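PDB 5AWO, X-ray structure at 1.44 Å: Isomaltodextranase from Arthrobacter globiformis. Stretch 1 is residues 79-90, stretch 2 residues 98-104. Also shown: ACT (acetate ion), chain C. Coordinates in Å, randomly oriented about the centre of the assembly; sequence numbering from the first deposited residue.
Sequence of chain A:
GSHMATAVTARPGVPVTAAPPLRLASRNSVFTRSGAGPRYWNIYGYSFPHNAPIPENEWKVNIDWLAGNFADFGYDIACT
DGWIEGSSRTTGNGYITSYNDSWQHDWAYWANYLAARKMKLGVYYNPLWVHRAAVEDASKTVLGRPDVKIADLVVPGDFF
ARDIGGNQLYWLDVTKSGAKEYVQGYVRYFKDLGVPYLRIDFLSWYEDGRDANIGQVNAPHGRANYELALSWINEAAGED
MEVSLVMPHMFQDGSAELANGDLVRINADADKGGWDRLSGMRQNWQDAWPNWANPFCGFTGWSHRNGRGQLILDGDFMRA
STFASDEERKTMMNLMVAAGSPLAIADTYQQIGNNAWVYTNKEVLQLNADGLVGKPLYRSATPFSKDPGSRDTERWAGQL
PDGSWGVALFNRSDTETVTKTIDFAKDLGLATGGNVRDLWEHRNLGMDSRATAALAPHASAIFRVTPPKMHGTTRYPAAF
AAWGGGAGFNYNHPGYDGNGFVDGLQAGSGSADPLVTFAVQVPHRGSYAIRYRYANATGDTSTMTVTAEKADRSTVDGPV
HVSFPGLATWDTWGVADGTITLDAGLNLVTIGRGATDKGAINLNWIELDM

Stretch 1, residues 79-90: CTDGWIEGSSRT
Stretch 2 98-104: SYNDSWQ

Two loop segments of one chain pack against each other, burying 624 Å² in total; the nearest CA atoms are those of Ser87 and Asn100, 4.2 Å apart. From Ser98 to Tyr99, stretch 2 runs opposite to the Ile84-to-Arg89 course; it then reverses, and from Asn100 to Gln104 heads partly the same way while diverging from stretch 1. Stretch 1 forms a type I turn from Ile84 to Ser87 (Glu85 phi/psi -62/-28°, Gly86 -86/12°), closed by Ser87 N to Ile84 O at 2.9 Å; Trp83 before it is left-handed (59/48°). Stretch 2 forms a type I turn from Asn100 to Trp103 (Asp101 -59/-21°, Ser102 -75/-17°), closed by Trp103 N to Asn100 O at 3.0 Å. Asp101 N, at the second position of the second turn, donates to Gly86 O (3.0 Å, 160°), joining the turns through main chain.

Asp101 (chi1 m, -71°; chi2 -9°) is the polar hub: its OD1 accepts from Ser88 N (2.9 Å) and Arg89 N (3.2 Å), while its OD2 accepts from Ser88 OG (2.6 Å; Ser88 chi1 p), so OD1 receives two successive backbone N-H groups and OD2 the Ser88 hydroxyl. Arg89 (m, t, m, chi4 -168°) reaches over the second turn, and its NH2 donates almost linearly to Trp103 O (2.8 Å, 176°), which lies at the guanidinium edge. A long salt bridge, Arg89 NE to Asp101 OD1 at 3.7 Å, is electrostatic only, the oxygen lying well out of the guanidinium plane; water 3 links the same two atoms, 2.8 Å from each.

Ser87 (chi1 t) donates OG to Ser98 O at 2.7 Å. Tyr99 (chi1 t, 168°; chi2 74°) leaves its backbone sideways, but its end comes nearer stretch 1, its OH donating to Gly82 O (2.7 Å), while its CE1 meets Ile84 CG2 (Ile84 p, p) at 3.6 Å in apolar contact. Water 1 donates to Trp83 O and Tyr99 O and accepts from Asn100 ND2, all at 2.8 Å.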

# COMPACT_ATOMS: atom_id res chain seq x y z
N CYS A 79 -7.75 12.35 10.24
CA CYS A 79 -6.29 12.37 10.33
C CYS A 79 -5.72 13.77 10.24
O CYS A 79 -6.09 14.54 9.34
CB CYS A 79 -5.71 11.53 9.19
SG CYS A 79 -3.92 11.17 9.25
N THR A 80 -4.84 14.12 11.16
CA THR A 80 -4.12 15.36 11.07
C THR A 80 -3.05 15.30 9.98
O THR A 80 -2.86 14.30 9.30
CB THR A 80 -3.52 15.74 12.44
OG1 THR A 80 -2.53 14.76 12.82
CG2 THR A 80 -4.59 15.78 13.52
N ASP A 81 -2.37 16.43 9.80
CA ASP A 81 -1.31 16.54 8.81
C ASP A 81 -0.19 17.43 9.33
O ASP A 81 0.07 17.45 10.55
CB ASP A 81 -1.89 16.99 7.45
CG ASP A 81 -1.03 16.52 6.29
OD1 ASP A 81 -0.94 15.30 6.05
OD2 ASP A 81 -0.41 17.43 5.67
N GLY A 82 0.56 18.09 8.45
CA GLY A 82 1.70 18.88 8.82
C GLY A 82 1.35 20.24 9.38
O GLY A 82 0.31 20.39 10.03
N TRP A 83 2.23 21.21 9.17
CA TRP A 83 2.16 22.51 9.79
C TRP A 83 2.19 22.32 11.31
O TRP A 83 1.36 22.89 12.02
CB TRP A 83 0.92 23.31 9.32
CG TRP A 83 1.04 23.64 7.87
CD1 TRP A 83 1.55 24.78 7.33
CD2 TRP A 83 0.68 22.80 6.77
NE1 TRP A 83 1.52 24.72 5.95
CE2 TRP A 83 0.99 23.51 5.59
CE3 TRP A 83 0.13 21.52 6.66
CZ2 TRP A 83 0.79 22.98 4.31
CZ3 TRP A 83 -0.08 20.99 5.36
CH2 TRP A 83 0.25 21.72 4.22
N ILE A 84 3.14 21.49 11.77
CA ILE A 84 3.28 21.14 13.19
C ILE A 84 4.44 21.78 13.93
O ILE A 84 4.68 21.45 15.11
CB ILE A 84 3.19 19.60 13.46
CG1 ILE A 84 4.15 18.76 12.59
CG2 ILE A 84 1.77 19.12 13.28
CD1 ILE A 84 5.61 19.10 12.70
N GLU A 85 5.14 22.71 13.31
CA GLU A 85 6.22 23.39 14.05
C GLU A 85 5.64 24.14 15.26
O GLU A 85 6.33 24.27 16.30
CB GLU A 85 7.10 24.24 13.14
CG GLU A 85 8.04 23.40 12.29
CD GLU A 85 9.11 24.22 11.57
OE1 GLU A 85 8.97 25.45 11.55
OE2 GLU A 85 10.08 23.64 11.00
N GLY A 86 4.39 24.56 15.18
CA GLY A 86 3.69 25.23 16.28
C GLY A 86 3.02 24.29 17.27
O GLY A 86 2.21 24.72 18.09
N SER A 87 3.33 22.99 17.18
CA SER A 87 2.95 22.05 18.24
C SER A 87 4.18 21.84 19.13
O SER A 87 4.99 20.95 18.87
CB SER A 87 2.48 20.73 17.64
OG SER A 87 2.02 19.85 18.63
N SER A 88 4.31 22.68 20.17
CA SER A 88 5.51 22.67 21.01
C SER A 88 5.29 22.09 22.39
O SER A 88 6.27 21.69 23.02
CB SER A 88 6.08 24.09 21.16
OG SER A 88 5.32 24.91 22.04
N ARG A 89 4.06 22.09 22.87
CA ARG A 89 3.79 21.55 24.21
C ARG A 89 4.03 20.05 24.19
O ARG A 89 3.56 19.36 23.26
CB ARG A 89 2.37 21.83 24.64
CG ARG A 89 2.06 23.32 24.80
CD ARG A 89 0.61 23.61 25.17
NE ARG A 89 -0.33 23.22 24.11
CZ ARG A 89 -1.61 23.56 24.06
NH1 ARG A 89 -2.14 24.35 24.99
NH2 ARG A 89 -2.38 23.13 23.06
N THR A 90 4.74 19.51 25.20
CA THR A 90 4.99 18.09 25.25
C THR A 90 4.79 17.52 26.66
O THR A 90 4.74 18.27 27.65
CB THR A 90 6.41 17.74 24.79
OG1 THR A 90 7.37 18.40 25.62
CG2 THR A 90 6.62 18.12 23.32
N SER A 98 -0.82 17.89 21.75
CA SER A 98 -1.96 18.22 20.88
C SER A 98 -1.46 18.51 19.47
O SER A 98 -0.27 18.45 19.21
CB SER A 98 -2.75 19.40 21.44
OG SER A 98 -3.99 19.53 20.75
N TYR A 99 -2.39 18.87 18.57
CA TYR A 99 -2.00 19.18 17.19
C TYR A 99 -1.31 20.54 17.05
O TYR A 99 -0.41 20.70 16.23
CB TYR A 99 -3.22 19.09 16.26
CG TYR A 99 -2.91 19.67 14.90
CD1 TYR A 99 -2.12 18.99 13.98
CD2 TYR A 99 -3.35 20.94 14.55
CE1 TYR A 99 -1.81 19.55 12.74
CE2 TYR A 99 -3.06 21.49 13.31
CZ TYR A 99 -2.27 20.80 12.41
OH TYR A 99 -1.96 21.38 11.21
N ASN A 100 -1.73 21.52 17.85
CA ASN A 100 -1.19 22.86 17.78
C ASN A 100 -1.33 23.54 19.15
O ASN A 100 -2.27 23.25 19.86
CB ASN A 100 -1.95 23.68 16.73
CG ASN A 100 -1.37 25.06 16.51
OD1 ASN A 100 -1.86 26.07 17.07
ND2 ASN A 100 -0.31 25.14 15.73
N ASP A 101 -0.40 24.42 19.48
CA ASP A 101 -0.43 25.13 20.77
C ASP A 101 -1.71 25.96 21.00
O ASP A 101 -2.01 26.28 22.15
CB ASP A 101 0.81 26.03 20.94
CG ASP A 101 2.10 25.25 21.15
OD1 ASP A 101 2.05 24.01 21.34
OD2 ASP A 101 3.16 25.90 21.09
N SER A 102 -2.43 26.32 19.92
CA SER A 102 -3.71 27.06 20.04
C SER A 102 -4.87 26.19 20.50
O SER A 102 -5.93 26.71 20.89
CB SER A 102 -4.10 27.73 18.71
OG SER A 102 -4.44 26.77 17.72
N TRP A 103 -4.72 24.88 20.42
CA TRP A 103 -5.79 23.93 20.72
C TRP A 103 -6.01 23.92 22.23
O TRP A 103 -5.05 23.95 23.00
CB TRP A 103 -5.44 22.54 20.19
CG TRP A 103 -5.65 22.40 18.70
CD1 TRP A 103 -5.52 23.37 17.76
CD2 TRP A 103 -6.06 21.22 18.02
NE1 TRP A 103 -5.85 22.87 16.52
CE2 TRP A 103 -6.18 21.55 16.65
CE3 TRP A 103 -6.36 19.92 18.43
CZ2 TRP A 103 -6.56 20.60 15.70
CZ3 TRP A 103 -6.75 18.99 17.47
CH2 TRP A 103 -6.83 19.34 16.12
N GLN A 104 -7.28 23.89 22.63
CA GLN A 104 -7.67 23.80 24.03
C GLN A 104 -7.72 22.38 24.55
O GLN A 104 -7.75 22.16 25.78
CB GLN A 104 -9.03 24.47 24.22
CG GLN A 104 -9.00 25.96 23.92
CD GLN A 104 -10.36 26.62 24.10
OE1 GLN A 104 -11.31 26.32 23.37
NE2 GLN A 104 -10.47 27.52 25.07
C ACT C . 6.13 20.65 9.21
O ACT C . 6.88 21.54 8.80
OXT ACT C . 5.17 20.94 9.91
CH3 ACT C . 6.36 19.24 8.79
O HOH W 1 0.60 22.75 14.68
O HOH W 2 1.64 19.80 21.36
O HOH W 3 0.15 21.95 21.63
O HOH W 4 -4.54 25.65 25.38